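Local coordinates for protein endonuclease 2 (Arabidopsis thaliana, PDB 4CXO) that cleaves RNA and single-stranded DNA endonucleolytically, and double-stranded DNA less efficiently, using a cluster of three divalent metal ions, at residues 62-67 with 133-138. Numbering follows the deposited sequence.
With TMP (thymidine-5'-phosphate), chain E.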
loop_
_atom_site.group_PDB
_atom_site.type_symbol
_atom_site.label_atom_id
_atom_site.label_comp_id
_atom_site.label_asym_id
_atom_site.label_seq_id
_atom_site.Cartn_x
_atom_site.Cartn_y
_atom_site.Cartn_z
ATOM N N THR A 62 13.140 2.273 9.160
ATOM C CA THR A 62 14.530 2.178 8.753
ATOM C C THR A 62 15.362 3.235 9.484
ATOM O O THR A 62 14.830 4.155 10.088
ATOM C CB THR A 62 14.668 2.429 7.247
ATOM O OG1 THR A 62 14.335 3.795 6.965
ATOM C CG2 THR A 62 13.761 1.517 6.454
ATOM N N PRO A 63 16.691 3.113 9.420
ATOM C CA PRO A 63 17.530 4.210 9.885
ATOM C C PRO A 63 17.376 5.441 8.993
ATOM O O PRO A 63 16.705 5.388 7.960
ATOM C CB PRO A 63 18.947 3.638 9.781
ATOM C CG PRO A 63 18.766 2.155 9.774
ATOM C CD PRO A 63 17.480 1.932 9.050
ATOM N N ASP A 64 17.984 6.546 9.392
ATOM C CA ASP A 64 17.918 7.760 8.599
ATOM C C ASP A 64 18.802 7.615 7.366
ATOM O O ASP A 64 19.881 8.211 7.283
ATOM C CB ASP A 64 18.378 8.967 9.414
ATOM C CG ASP A 64 17.377 9.384 10.473
ATOM O OD1 ASP A 64 16.469 8.598 10.830
ATOM O OD2 ASP A 64 17.519 10.526 10.955
ATOM N N ALA A 65 18.352 6.807 6.417
ATOM C CA ALA A 65 19.052 6.642 5.144
ATOM C C ALA A 65 18.036 6.180 4.104
ATOM O O ALA A 65 16.864 6.054 4.422
ATOM C CB ALA A 65 20.189 5.636 5.300
ATOM N N CYS A 66 18.462 5.932 2.873
ATOM C CA CYS A 66 17.528 5.575 1.809
ATOM C C CYS A 66 17.599 4.107 1.444
ATOM O O CYS A 66 17.335 3.737 0.297
ATOM C CB CYS A 66 17.758 6.436 0.576
ATOM S SG CYS A 66 17.715 8.190 0.989
ATOM N N SER A 67 17.902 3.266 2.424
ATOM C CA SER A 67 17.996 1.835 2.174
ATOM C C SER A 67 17.097 1.020 3.088
ATOM O O SER A 67 16.729 1.443 4.193
ATOM C CB SER A 67 19.443 1.357 2.303
ATOM O OG SER A 67 19.862 1.354 3.637
ATOM N N TYR A 133 11.470 6.467 8.215
ATOM C CA TYR A 133 12.313 6.603 9.399
ATOM C C TYR A 133 11.613 6.378 10.727
ATOM O O TYR A 133 10.565 6.964 11.006
ATOM C CB TYR A 133 12.968 7.978 9.445
ATOM C CG TYR A 133 13.795 8.350 8.246
ATOM C CD1 TYR A 133 14.228 7.401 7.320
ATOM C CD2 TYR A 133 14.167 9.668 8.043
ATOM C CE1 TYR A 133 14.991 7.764 6.233
ATOM C CE2 TYR A 133 14.934 10.038 6.956
ATOM C CZ TYR A 133 15.342 9.078 6.055
ATOM O OH TYR A 133 16.104 9.456 4.979
ATOM N N ALA A 134 12.228 5.558 11.569
ATOM C CA ALA A 134 11.788 5.427 12.949
ATOM C C ALA A 134 11.811 6.784 13.653
ATOM O O ALA A 134 10.937 7.083 14.455
ATOM C CB ALA A 134 12.665 4.443 13.694
ATOM N N SER A 135 12.795 7.610 13.325
ATOM C CA SER A 135 13.006 8.880 14.042
ATOM C C SER A 135 11.876 9.906 13.937
ATOM O O SER A 135 11.769 10.781 14.790
ATOM C CB SER A 135 14.315 9.530 13.596
ATOM O OG SER A 135 14.291 9.857 12.222
ATOM N N ASP A 136 11.051 9.817 12.891
ATOM C CA ASP A 136 9.877 10.687 12.777
ATOM C C ASP A 136 8.602 9.867 12.619
ATOM O O ASP A 136 7.585 10.376 12.147
ATOM C CB ASP A 136 10.033 11.706 11.637
ATOM C CG ASP A 136 10.458 11.074 10.332
ATOM O OD1 ASP A 136 9.847 10.068 9.914
ATOM O OD2 ASP A 136 11.416 11.593 9.718
ATOM N N LYS A 137 8.665 8.604 13.041
ATOM C CA LYS A 137 7.525 7.692 12.996
ATOM C C LYS A 137 6.868 7.712 11.618
ATOM O O LYS A 137 5.660 7.878 11.482
ATOM C CB LYS A 137 6.520 8.027 14.107
ATOM C CG LYS A 137 7.015 7.703 15.520
ATOM N N GLY A 138 7.688 7.539 10.595
ATOM C CA GLY A 138 7.210 7.524 9.216
ATOM C C GLY A 138 6.521 8.803 8.782
ATOM O O GLY A 138 5.545 8.783 8.038
HETATM P P TMP E . -0.117 5.782 14.633
HETATM O O1P TMP E . 0.082 4.477 15.359
HETATM O O2P TMP E . -1.500 6.367 14.806
HETATM O O3P TMP E . 1.020 6.773 14.771
HETATM O "O5'" TMP E . -0.074 5.387 13.079
HETATM C "C5'" TMP E . -0.435 6.377 12.121
HETATM C "C4'" TMP E . -0.038 5.949 10.714
HETATM O "O4'" TMP E . 1.375 5.889 10.520
HETATM C "C3'" TMP E . -0.488 4.552 10.365
HETATM O "O3'" TMP E . -0.742 4.623 8.970
HETATM C "C2'" TMP E . 0.695 3.630 10.628
HETATM C "C1'" TMP E . 1.840 4.553 10.217
HETATM N N1 TMP E . 3.151 4.432 10.881
HETATM C C2 TMP E . 4.331 4.324 10.097
HETATM O O2 TMP E . 4.262 4.261 8.844
HETATM N N3 TMP E . 5.544 4.264 10.679
HETATM C C4 TMP E . 5.661 4.314 12.009
HETATM O O4 TMP E . 6.792 4.255 12.517
HETATM C C5 TMP E . 4.444 4.442 12.857
HETATM C C5M TMP E . 4.508 4.502 14.350
HETATM C C6 TMP E . 3.223 4.508 12.224
HETATM O O HOH W 1 15.198 6.540 11.933
#
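Asp-64, the centre of the inverse gamma turn of Pro-63, Asp-64 and Ala-65, lies against the ring of Tyr-133, where two surface loops of the S1/P1 nuclease fold meet beside a parallel bridge between Thr-62 and Tyr-133. The packing is tight at the ring. Asp-64 CA stands over its centre, a CH-pi contact 3.8 Å from the Tyr-133 centroid, and on the same face the Asp-64 carboxylate stacks over the CG–CD2 side, its plane 21° from that of the ring. At the ring edge Thr-62 OG1 approaches Tyr-133 CD1 in the ring plane, while Ala-65 O comes within 3.1 Å of Tyr-133 CE1. With chi1 at 67°, Thr-62 OG1 sits between its own N and carbonyl carbon and bonds to Pro-63 O, which also accepts from Ala-65 N and thereby closes the turn. Replacing Tyr-133 by an alanine is likely to leave Asp-64 CA and the Asp-64 carboxylate without their aromatic floor. Towards solvent the contact is looser and polar: Ala-134 N gives a weak bond to Thr-62 O, and one water donates to Thr-62 O and Asp-64 OD1 while accepting from Ser-135 N. Past this seam, the same loop carries Lys-137 and Gly-138 to the thymidine-5'-phosphate pocket. At the solvent-facing end, Ser-135 OG donates to the syn side of Asp-64 OD1 at 2.9 Å, 16° out of the carboxylate plane.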